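Nitrogenase molybdenum-iron protein alpha chain (PDB 4WES) forms, together with the beta chain, the molybdenum-iron component of nitrogenase, which carries the iron-molybdenum cofactor where dinitrogen is reduced to ammonium. Local coordinates at residues V61-M69 / T241-V249; Q335-V343 / K457-E467. All coordinates share one frame; numbering follows the deposited sequence.

Contact 1: residues V61-M69 / T241-V249; sequences VVMGPIKDM and TGDATYEKV. With ICS (iron-sulfur-molybdenum cluster with interstitial carbon), chain F.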
loop_
_atom_site.group_PDB
_atom_site.type_symbol
_atom_site.label_atom_id
_atom_site.label_comp_id
_atom_site.label_asym_id
_atom_site.label_seq_id
_atom_site.Cartn_x
_atom_site.Cartn_y
_atom_site.Cartn_z
ATOM N N VAL A 61 15.008 -30.016 -8.343
ATOM C CA VAL A 61 16.403 -29.693 -8.101
ATOM C C VAL A 61 17.241 -29.823 -9.374
ATOM O O VAL A 61 17.678 -28.821 -9.941
ATOM C CB VAL A 61 16.983 -30.504 -6.909
ATOM C CG1 VAL A 61 18.479 -30.294 -6.784
ATOM C CG2 VAL A 61 16.242 -30.113 -5.627
ATOM N N VAL A 62 17.473 -31.034 -9.873
ATOM C CA VAL A 62 18.416 -31.175 -10.980
ATOM C C VAL A 62 17.861 -30.719 -12.318
ATOM O O VAL A 62 18.539 -30.018 -13.091
ATOM C CB VAL A 62 18.968 -32.621 -11.054
ATOM C CG1 VAL A 62 19.850 -32.801 -12.298
ATOM C CG2 VAL A 62 19.754 -32.944 -9.790
ATOM N N MET A 63 16.632 -31.083 -12.647
ATOM C CA MET A 63 16.124 -30.886 -14.010
ATOM C C MET A 63 15.436 -29.538 -14.238
ATOM O O MET A 63 15.619 -28.925 -15.298
ATOM C CB MET A 63 15.174 -31.999 -14.397
ATOM C CG MET A 63 15.862 -33.338 -14.507
ATOM S SD MET A 63 17.195 -33.395 -15.721
ATOM C CE MET A 63 16.307 -32.909 -17.195
ATOM N N GLY A 64 14.642 -29.076 -13.267
ATOM C CA GLY A 64 13.904 -27.841 -13.384
ATOM C C GLY A 64 14.667 -26.645 -13.944
ATOM O O GLY A 64 14.087 -25.876 -14.694
ATOM N N PRO A 65 15.925 -26.459 -13.534
ATOM C CA PRO A 65 16.640 -25.290 -14.036
ATOM C C PRO A 65 16.886 -25.221 -15.534
ATOM O O PRO A 65 17.266 -24.171 -16.022
ATOM C CB PRO A 65 17.948 -25.313 -13.262
ATOM C CG PRO A 65 17.592 -26.044 -11.986
ATOM C CD PRO A 65 16.662 -27.105 -12.446
ATOM N N ILE A 66 16.763 -26.334 -16.251
ATOM C CA ILE A 66 16.965 -26.296 -17.718
ATOM C C ILE A 66 15.806 -25.508 -18.320
ATOM O O ILE A 66 14.667 -25.966 -18.352
ATOM C CB ILE A 66 17.091 -27.698 -18.325
ATOM C CG1 ILE A 66 18.233 -28.470 -17.680
ATOM C CG2 ILE A 66 17.308 -27.569 -19.849
ATOM C CD1 ILE A 66 18.387 -29.896 -18.167
ATOM N N LYS A 67 16.094 -24.297 -18.802
ATOM C CA LYS A 67 15.077 -23.272 -18.961
ATOM C C LYS A 67 14.278 -23.352 -20.236
ATOM O O LYS A 67 13.233 -22.725 -20.339
ATOM C CB LYS A 67 15.743 -21.899 -18.855
ATOM C CG LYS A 67 16.708 -21.602 -20.002
ATOM C CD LYS A 67 17.662 -20.473 -19.716
ATOM C CE LYS A 67 18.731 -20.399 -20.768
ATOM N NZ LYS A 67 19.679 -19.294 -20.510
ATOM N N ASP A 68 14.793 -24.074 -21.247
ATOM C CA ASP A 68 14.094 -24.174 -22.547
ATOM C C ASP A 68 13.547 -25.578 -22.772
ATOM O O ASP A 68 13.134 -25.918 -23.898
ATOM C CB ASP A 68 14.966 -23.701 -23.705
ATOM C CG ASP A 68 16.246 -24.489 -23.867
ATOM O OD1 ASP A 68 16.572 -25.341 -23.029
ATOM O OD2 ASP A 68 16.920 -24.203 -24.858
ATOM N N MET A 69 13.474 -26.356 -21.693
ATOM C CA MET A 69 12.777 -27.626 -21.651
ATOM C C MET A 69 11.479 -27.452 -20.887
ATOM O O MET A 69 11.504 -26.830 -19.823
ATOM C CB MET A 69 13.729 -28.651 -21.005
ATOM C CG MET A 69 13.260 -30.060 -20.770
ATOM S SD MET A 69 14.706 -31.065 -20.361
ATOM C CE MET A 69 13.807 -32.584 -19.956
ATOM N N THR A 241 22.986 -27.413 -13.611
ATOM C CA THR A 241 22.086 -27.025 -14.687
ATOM C C THR A 241 21.630 -25.550 -14.607
ATOM O O THR A 241 20.713 -25.158 -15.305
ATOM C CB THR A 241 20.845 -27.935 -14.727
ATOM O OG1 THR A 241 20.250 -27.910 -13.426
ATOM C CG2 THR A 241 21.194 -29.351 -15.113
ATOM N N GLY A 242 22.298 -24.740 -13.759
ATOM C CA GLY A 242 21.862 -23.368 -13.578
ATOM C C GLY A 242 21.949 -22.529 -14.853
ATOM O O GLY A 242 22.992 -22.481 -15.514
ATOM N N ASP A 243 20.811 -21.909 -15.189
ATOM C CA ASP A 243 20.646 -21.138 -16.404
ATOM C C ASP A 243 20.962 -21.926 -17.674
ATOM O O ASP A 243 21.239 -21.306 -18.706
ATOM C CB ASP A 243 21.462 -19.825 -16.359
ATOM C CG ASP A 243 21.040 -18.835 -17.433
ATOM O OD1 ASP A 243 19.835 -18.723 -17.736
ATOM O OD2 ASP A 243 21.943 -18.166 -18.021
ATOM N N ALA A 244 20.874 -23.252 -17.643
ATOM C CA ALA A 244 21.262 -24.051 -18.789
ATOM C C ALA A 244 20.212 -24.057 -19.874
ATOM O O ALA A 244 19.013 -24.092 -19.619
ATOM C CB ALA A 244 21.506 -25.495 -18.365
ATOM N N THR A 245 20.701 -24.094 -21.119
ATOM C CA THR A 245 19.890 -24.556 -22.225
ATOM C C THR A 245 20.036 -26.060 -22.374
ATOM O O THR A 245 21.078 -26.659 -22.020
ATOM C CB THR A 245 20.295 -23.904 -23.559
ATOM O OG1 THR A 245 21.629 -24.299 -23.864
ATOM C CG2 THR A 245 20.146 -22.407 -23.485
ATOM N N TYR A 246 19.019 -26.670 -22.977
ATOM C CA TYR A 246 19.088 -28.087 -23.294
ATOM C C TYR A 246 20.299 -28.406 -24.162
ATOM O O TYR A 246 21.029 -29.386 -23.944
ATOM C CB TYR A 246 17.772 -28.491 -23.970
ATOM C CG TYR A 246 17.659 -29.947 -24.289
ATOM C CD1 TYR A 246 17.345 -30.872 -23.308
ATOM C CD2 TYR A 246 17.841 -30.417 -25.602
ATOM C CE1 TYR A 246 17.216 -32.206 -23.578
ATOM C CE2 TYR A 246 17.693 -31.763 -25.875
ATOM C CZ TYR A 246 17.393 -32.660 -24.885
ATOM O OH TYR A 246 17.281 -33.987 -25.178
ATOM N N GLU A 247 20.549 -27.563 -25.177
ATOM C CA GLU A 247 21.663 -27.791 -26.087
ATOM C C GLU A 247 23.000 -27.755 -25.359
ATOM O O GLU A 247 23.913 -28.526 -25.692
ATOM C CB GLU A 247 21.597 -26.775 -27.209
ATOM C CG GLU A 247 22.731 -26.885 -28.219
ATOM C CD GLU A 247 22.544 -25.878 -29.314
ATOM O OE1 GLU A 247 23.359 -24.937 -29.374
ATOM O OE2 GLU A 247 21.584 -26.033 -30.100
ATOM N N LYS A 248 23.153 -26.880 -24.374
ATOM C CA LYS A 248 24.414 -26.867 -23.634
ATOM C C LYS A 248 24.608 -28.166 -22.874
ATOM O O LYS A 248 25.733 -28.686 -22.780
ATOM C CB LYS A 248 24.546 -25.638 -22.724
ATOM C CG LYS A 248 24.900 -24.430 -23.579
ATOM C CD LYS A 248 24.744 -23.067 -23.005
ATOM C CE LYS A 248 25.745 -22.793 -21.960
ATOM N NZ LYS A 248 25.714 -21.364 -21.422
ATOM N N VAL A 249 23.541 -28.712 -22.275
ATOM C CA VAL A 249 23.688 -29.991 -21.627
ATOM C C VAL A 249 24.050 -31.084 -22.646
ATOM O O VAL A 249 24.902 -31.944 -22.382
ATOM C CB VAL A 249 22.434 -30.346 -20.808
ATOM C CG1 VAL A 249 22.624 -31.642 -20.058
ATOM C CG2 VAL A 249 22.073 -29.222 -19.821
HETATM FE FE1 ICS F . 23.433 -29.843 -4.094
HETATM MO MO1 ICS F . 17.953 -26.931 -0.950
HETATM FE FE2 ICS F . 20.905 -30.221 -3.362
HETATM FE FE3 ICS F . 21.697 -27.815 -4.216
HETATM FE FE4 ICS F . 22.558 -28.759 -1.886
HETATM FE FE5 ICS F . 20.520 -27.706 -0.702
HETATM FE FE6 ICS F . 18.884 -29.110 -2.212
HETATM FE FE7 ICS F . 19.661 -26.769 -3.005
HETATM C CX ICS F . 20.754 -28.408 -2.545
HETATM S S1A ICS F . 22.706 -31.023 -2.254
HETATM S S1B ICS F . 18.748 -28.913 0.004
HETATM S S2A ICS F . 21.637 -29.740 -5.457
HETATM S S2B ICS F . 18.875 -31.098 -3.115
HETATM S S3A ICS F . 22.559 -28.005 0.214
HETATM S S3B ICS F . 17.586 -27.600 -3.198
HETATM S S4A ICS F . 23.826 -27.660 -3.450
HETATM S S4B ICS F . 19.874 -25.604 -1.124
HETATM S S5A ICS F . 20.595 -25.972 -4.835
HETATM O O HOH W 1 18.144 -22.085 -14.348
HETATM O O HOH W 2 18.658 -25.618 -26.302
#
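An N-capped helix start, at Thr245, meets two successive type I turns, Met63 to Ile66 and Ile66 to Met69, with Asp68 OD1 taking the Tyr246 N-H on its syn lone pair at 2.8 Å. Asp68 thus serves an amide of the helix's first turn, while Thr245 OG1 caps Lys248 N and a water links Asp68 OD2 to Glu247 N. Beside it, the Lys67 N-H points almost straight at Ala244 O (3.0 Å). The extended Lys67 chain carries NZ to Asp243, where it makes a salt bridge to OD1 (2.8 Å) from above the carboxylate plane and a bond to Asp243 O; Glu94 and Lys92 O also hold this buried ammonium. Thr241 turns OG1 between its backbone N and carbonyl carbon (chi1 54°), which lets it donate to Val62 O at 2.7 Å. Branched Ile66 fills the middle, CD1 against Val249 CG2 (4.1 Å). From the helix start, 61-69 extends to the iron-sulfur-molybdenum cluster at Val61, whose CG1 lies 3.5 Å from ICS S2A. Helix 182-196 packs on Val62 and Val249, strand 138-143 touches Met69 and Tyr246, and His170 of strand 169-172 bonds Tyr246 OH.

Contact 2: residues Q335-V343 / K457-E467; sequences QGKTACLYV and KPDMFFAGIKE. With HCA (3-hydroxy-3-carboxy-adipic acid), chain E.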
loop_
_atom_site.group_PDB
_atom_site.type_symbol
_atom_site.label_atom_id
_atom_site.label_comp_id
_atom_site.label_asym_id
_atom_site.label_seq_id
_atom_site.Cartn_x
_atom_site.Cartn_y
_atom_site.Cartn_z
ATOM N N GLN A 335 33.670 -11.514 14.284
ATOM C CA GLN A 335 34.625 -12.425 14.853
ATOM C C GLN A 335 34.263 -12.769 16.298
ATOM O O GLN A 335 33.785 -11.930 17.070
ATOM C CB GLN A 335 36.067 -11.957 14.725
ATOM C CG GLN A 335 36.365 -10.736 15.495
ATOM C CD GLN A 335 37.777 -10.220 15.189
ATOM O OE1 GLN A 335 38.660 -10.979 14.765
ATOM N NE2 GLN A 335 37.984 -8.940 15.389
ATOM N N GLY A 336 34.529 -14.017 16.650
ATOM C CA GLY A 336 34.228 -14.505 17.996
ATOM C C GLY A 336 32.861 -15.051 18.188
ATOM O O GLY A 336 32.543 -15.527 19.287
ATOM N N LYS A 337 32.026 -14.996 17.169
ATOM C CA LYS A 337 30.695 -15.564 17.259
ATOM C C LYS A 337 30.707 -17.020 16.834
ATOM O O LYS A 337 31.666 -17.502 16.218
ATOM C CB LYS A 337 29.753 -14.741 16.400
ATOM C CG LYS A 337 29.646 -13.331 16.921
ATOM C CD LYS A 337 28.751 -12.464 16.119
ATOM C CE LYS A 337 28.815 -11.035 16.540
ATOM N NZ LYS A 337 28.235 -10.872 17.893
ATOM N N THR A 338 29.657 -17.740 17.192
ATOM C CA THR A 338 29.533 -19.161 16.888
ATOM C C THR A 338 28.328 -19.423 15.985
ATOM O O THR A 338 27.325 -18.704 15.993
ATOM C CB THR A 338 29.382 -19.999 18.184
ATOM O OG1 THR A 338 28.217 -19.555 18.870
ATOM C CG2 THR A 338 30.616 -19.870 19.050
ATOM N N ALA A 339 28.445 -20.517 15.228
ATOM C CA ALA A 339 27.442 -20.882 14.232
ATOM C C ALA A 339 27.177 -22.371 14.228
ATOM O O ALA A 339 28.058 -23.190 14.538
ATOM C CB ALA A 339 27.883 -20.430 12.847
ATOM N N CYS A 340 25.975 -22.711 13.759
ATOM C CA CYS A 340 25.630 -24.074 13.346
ATOM C C CYS A 340 25.154 -24.004 11.877
ATOM O O CYS A 340 24.582 -23.006 11.481
ATOM C CB CYS A 340 24.519 -24.636 14.227
ATOM S SG CYS A 340 24.794 -24.528 15.998
ATOM N N LEU A 341 25.394 -25.098 11.156
ATOM C CA LEU A 341 24.940 -25.187 9.764
ATOM C C LEU A 341 24.205 -26.475 9.511
ATOM O O LEU A 341 24.742 -27.550 9.753
ATOM C CB LEU A 341 26.102 -25.112 8.769
ATOM C CG LEU A 341 27.005 -23.919 8.834
ATOM C CD1 LEU A 341 28.159 -24.112 9.757
ATOM C CD2 LEU A 341 27.549 -23.594 7.453
ATOM N N TYR A 342 23.012 -26.372 8.925
ATOM C CA TYR A 342 22.238 -27.546 8.589
ATOM C C TYR A 342 21.524 -27.329 7.268
ATOM O O TYR A 342 20.547 -26.614 7.211
ATOM C CB TYR A 342 21.217 -27.925 9.680
ATOM C CG TYR A 342 20.529 -29.224 9.353
ATOM C CD1 TYR A 342 21.238 -30.407 9.416
ATOM C CD2 TYR A 342 19.220 -29.262 8.935
ATOM C CE1 TYR A 342 20.657 -31.614 9.081
ATOM C CE2 TYR A 342 18.620 -30.473 8.603
ATOM C CZ TYR A 342 19.337 -31.645 8.673
ATOM O OH TYR A 342 18.759 -32.865 8.366
ATOM N N VAL A 343 22.060 -27.925 6.216
ATOM C CA VAL A 343 21.484 -27.784 4.871
ATOM C C VAL A 343 21.301 -29.182 4.268
ATOM O O VAL A 343 21.191 -30.157 5.004
ATOM C CB VAL A 343 22.283 -26.791 3.956
ATOM C CG1 VAL A 343 21.335 -26.005 3.097
ATOM C CG2 VAL A 343 23.104 -25.818 4.791
ATOM N N LYS A 457 23.915 -22.428 22.756
ATOM C CA LYS A 457 23.590 -21.015 22.660
ATOM C C LYS A 457 24.390 -20.351 21.529
ATOM O O LYS A 457 25.089 -19.369 21.722
ATOM C CB LYS A 457 23.778 -20.305 23.995
ATOM C CG LYS A 457 22.990 -20.983 25.124
ATOM C CD LYS A 457 23.082 -20.263 26.431
ATOM C CE LYS A 457 22.485 -21.119 27.552
ATOM N NZ LYS A 457 21.115 -21.659 27.272
ATOM N N PRO A 458 24.245 -20.872 20.303
ATOM C CA PRO A 458 24.987 -20.278 19.196
ATOM C C PRO A 458 24.499 -18.880 18.867
ATOM O O PRO A 458 23.317 -18.539 19.097
ATOM C CB PRO A 458 24.684 -21.229 18.026
ATOM C CG PRO A 458 23.303 -21.724 18.338
ATOM C CD PRO A 458 23.300 -21.904 19.853
ATOM N N ASP A 459 25.368 -18.075 18.260
ATOM C CA ASP A 459 24.943 -16.750 17.786
ATOM C C ASP A 459 24.085 -16.792 16.525
ATOM O O ASP A 459 23.359 -15.854 16.253
ATOM C CB ASP A 459 26.151 -15.877 17.519
ATOM C CG ASP A 459 26.942 -15.589 18.760
ATOM O OD1 ASP A 459 26.459 -14.806 19.584
ATOM O OD2 ASP A 459 28.001 -16.187 18.970
ATOM N N MET A 460 24.231 -17.849 15.741
ATOM C CA MET A 460 23.505 -17.953 14.495
ATOM C C MET A 460 23.374 -19.421 14.127
ATOM O O MET A 460 24.240 -20.229 14.422
ATOM C CB MET A 460 24.228 -17.160 13.397
ATOM C CG MET A 460 25.588 -17.712 13.022
ATOM S SD MET A 460 26.691 -16.592 12.163
ATOM C CE MET A 460 27.383 -15.725 13.566
ATOM N N PHE A 461 22.282 -19.752 13.419
ATOM C CA PHE A 461 22.017 -21.131 13.021
ATOM C C PHE A 461 21.483 -21.078 11.599
ATOM O O PHE A 461 20.378 -20.634 11.369
ATOM C CB PHE A 461 21.047 -21.808 14.002
ATOM C CG PHE A 461 21.074 -23.312 13.974
ATOM C CD1 PHE A 461 21.179 -24.038 15.156
ATOM C CD2 PHE A 461 20.986 -24.022 12.772
ATOM C CE1 PHE A 461 21.221 -25.395 15.126
ATOM C CE2 PHE A 461 21.047 -25.401 12.750
ATOM C CZ PHE A 461 21.162 -26.079 13.937
ATOM N N PHE A 462 22.333 -21.503 10.658
ATOM C CA PHE A 462 21.977 -21.488 9.231
ATOM C C PHE A 462 21.197 -22.755 8.899
ATOM O O PHE A 462 21.663 -23.855 9.199
ATOM C CB PHE A 462 23.236 -21.426 8.377
ATOM C CG PHE A 462 24.058 -20.189 8.553
ATOM C CD1 PHE A 462 25.114 -20.153 9.443
ATOM C CD2 PHE A 462 23.776 -19.064 7.829
ATOM C CE1 PHE A 462 25.876 -19.026 9.603
ATOM C CE2 PHE A 462 24.536 -17.919 7.984
ATOM C CZ PHE A 462 25.570 -17.882 8.881
ATOM N N ALA A 463 20.064 -22.600 8.208
ATOM C CA ALA A 463 19.244 -23.763 7.864
ATOM C C ALA A 463 18.329 -23.423 6.688
ATOM O O ALA A 463 18.801 -22.782 5.720
ATOM C CB ALA A 463 18.519 -24.302 9.117
ATOM N N GLY A 464 17.085 -23.832 6.732
ATOM C CA GLY A 464 16.121 -23.557 5.708
ATOM C C GLY A 464 14.879 -22.884 6.232
ATOM O O GLY A 464 14.851 -22.396 7.399
ATOM N N ILE A 465 13.833 -22.887 5.425
ATOM C CA ILE A 465 12.625 -22.167 5.746
ATOM C C ILE A 465 11.826 -22.798 6.893
ATOM O O ILE A 465 11.119 -22.090 7.611
ATOM C CB ILE A 465 11.777 -22.012 4.463
ATOM C CG1 ILE A 465 10.626 -21.042 4.638
ATOM C CG2 ILE A 465 11.264 -23.361 3.966
ATOM C CD1 ILE A 465 11.015 -19.662 4.983
ATOM N N LYS A 466 11.889 -24.125 7.026
ATOM C CA LYS A 466 11.110 -24.787 8.078
ATOM C C LYS A 466 11.729 -24.545 9.443
ATOM O O LYS A 466 10.999 -24.469 10.442
ATOM C CB LYS A 466 10.937 -26.273 7.799
ATOM C CG LYS A 466 10.222 -26.534 6.465
ATOM C CD LYS A 466 9.854 -27.989 6.230
ATOM C CE LYS A 466 10.979 -28.983 6.266
ATOM N NZ LYS A 466 12.031 -28.717 5.248
ATOM N N GLU A 467 13.044 -24.431 9.517
ATOM C CA GLU A 467 13.725 -24.180 10.772
ATOM C C GLU A 467 13.805 -22.712 11.117
ATOM O O GLU A 467 13.883 -22.354 12.308
ATOM C CB GLU A 467 15.139 -24.755 10.736
ATOM C CG GLU A 467 15.274 -26.235 10.390
ATOM C CD GLU A 467 15.493 -26.535 8.912
ATOM O OE1 GLU A 467 15.164 -25.671 8.053
ATOM O OE2 GLU A 467 16.022 -27.651 8.629
HETATM C C1 HCA E . 13.889 -29.100 -1.695
HETATM C C2 HCA E . 14.089 -27.633 -2.086
HETATM C C3 HCA E . 14.820 -26.802 -1.035
HETATM C C4 HCA E . 13.894 -26.364 0.116
HETATM C C5 HCA E . 14.640 -25.320 0.965
HETATM C C6 HCA E . 14.188 -25.060 2.370
HETATM C C7 HCA E . 15.370 -25.537 -1.699
HETATM O O1 HCA E . 14.646 -29.615 -0.860
HETATM O O2 HCA E . 12.985 -29.739 -2.257
HETATM O O3 HCA E . 14.203 -23.860 2.785
HETATM O O4 HCA E . 13.833 -26.022 3.088
HETATM O O5 HCA E . 16.584 -25.286 -1.537
HETATM O O6 HCA E . 14.587 -24.797 -2.310
HETATM O O7 HCA E . 15.892 -27.545 -0.473
HETATM O O HOH W 3 25.818 -12.258 18.179
HETATM O O HOH W 4 27.926 -19.676 21.462
HETATM O O HOH W 5 17.920 -26.933 6.118
#
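Strands 338-343 and 460-462 run parallel, 16° apart, and Cys340 turns both its N-H and its C=O to strand 460-462: the N-H goes to Met460 O (3.1 Å) and the O receives Phe462 N (2.8 Å), before Tyr342 N reaches Phe462 O. Cys340 CB sits over the centre of the Phe461 ring, 3.4 Å from the centroid, a CH-pi contact that a small side chain permits. Phe461 has CG anti to its backbone N (chi1 -160°), which lays the ring alongside strand 338-343, its face to Cys340 and its edge to Tyr342 CB. On the other face Ala339 CB is short enough to leave room for Met460 CG at 3.6 Å and the edge of the Phe462 ring. Strand 460-462 is the outermost strand, within this chain, of a mixed sheet, and 361-367 flanks 338-343 on its other side; helix 446-456 covers the Phe461 face and helix 492-507 the Phe462 face, the layering of an alpha/beta domain. At the entrance to the pair, Asp459 OD2 accepts Thr338 N through its anti lone pair (2.9 Å), and Thr338 OG1 takes Asp459 N. A water joins Lys337 NZ to Asp459 OD1. Past the strand ends, Glu467 OE2 meets the edge of the Tyr342 ring at CD2 (3.6 Å), the planes 75° apart, while OE1 receives Gly464 N. Gly464, with no side chain, lets its CA come close to HCA O3 of homocitrate; that same oxygen is bound by Ile465 N at 2.8 Å, at the weakly bonded start of helix 465-473.

How the contacts relate
Contact 1 closes before contact 2 opens along the chain, and their centres lie 31 Å apart on opposite sides of the chain's centre, with nearest atoms about 11 Å apart. They share no sheet: contact 1 takes in the end of helix 54-63 and most of helix 246-250, where the chain runs into strand 69-74 and out of strand 235-239, members of two different parallel sheets, whereas contact 2 joins two strands of the mixed sheet. What they have in common is the cofactor between them. Val61 of 61-69 and Val343 of 335-343 both touch the iron-sulfur-molybdenum cluster, and 457-467 helps to hold the homocitrate, so separate parts of one nitrogenase component 1 family region enclose the site of dinitrogen reduction.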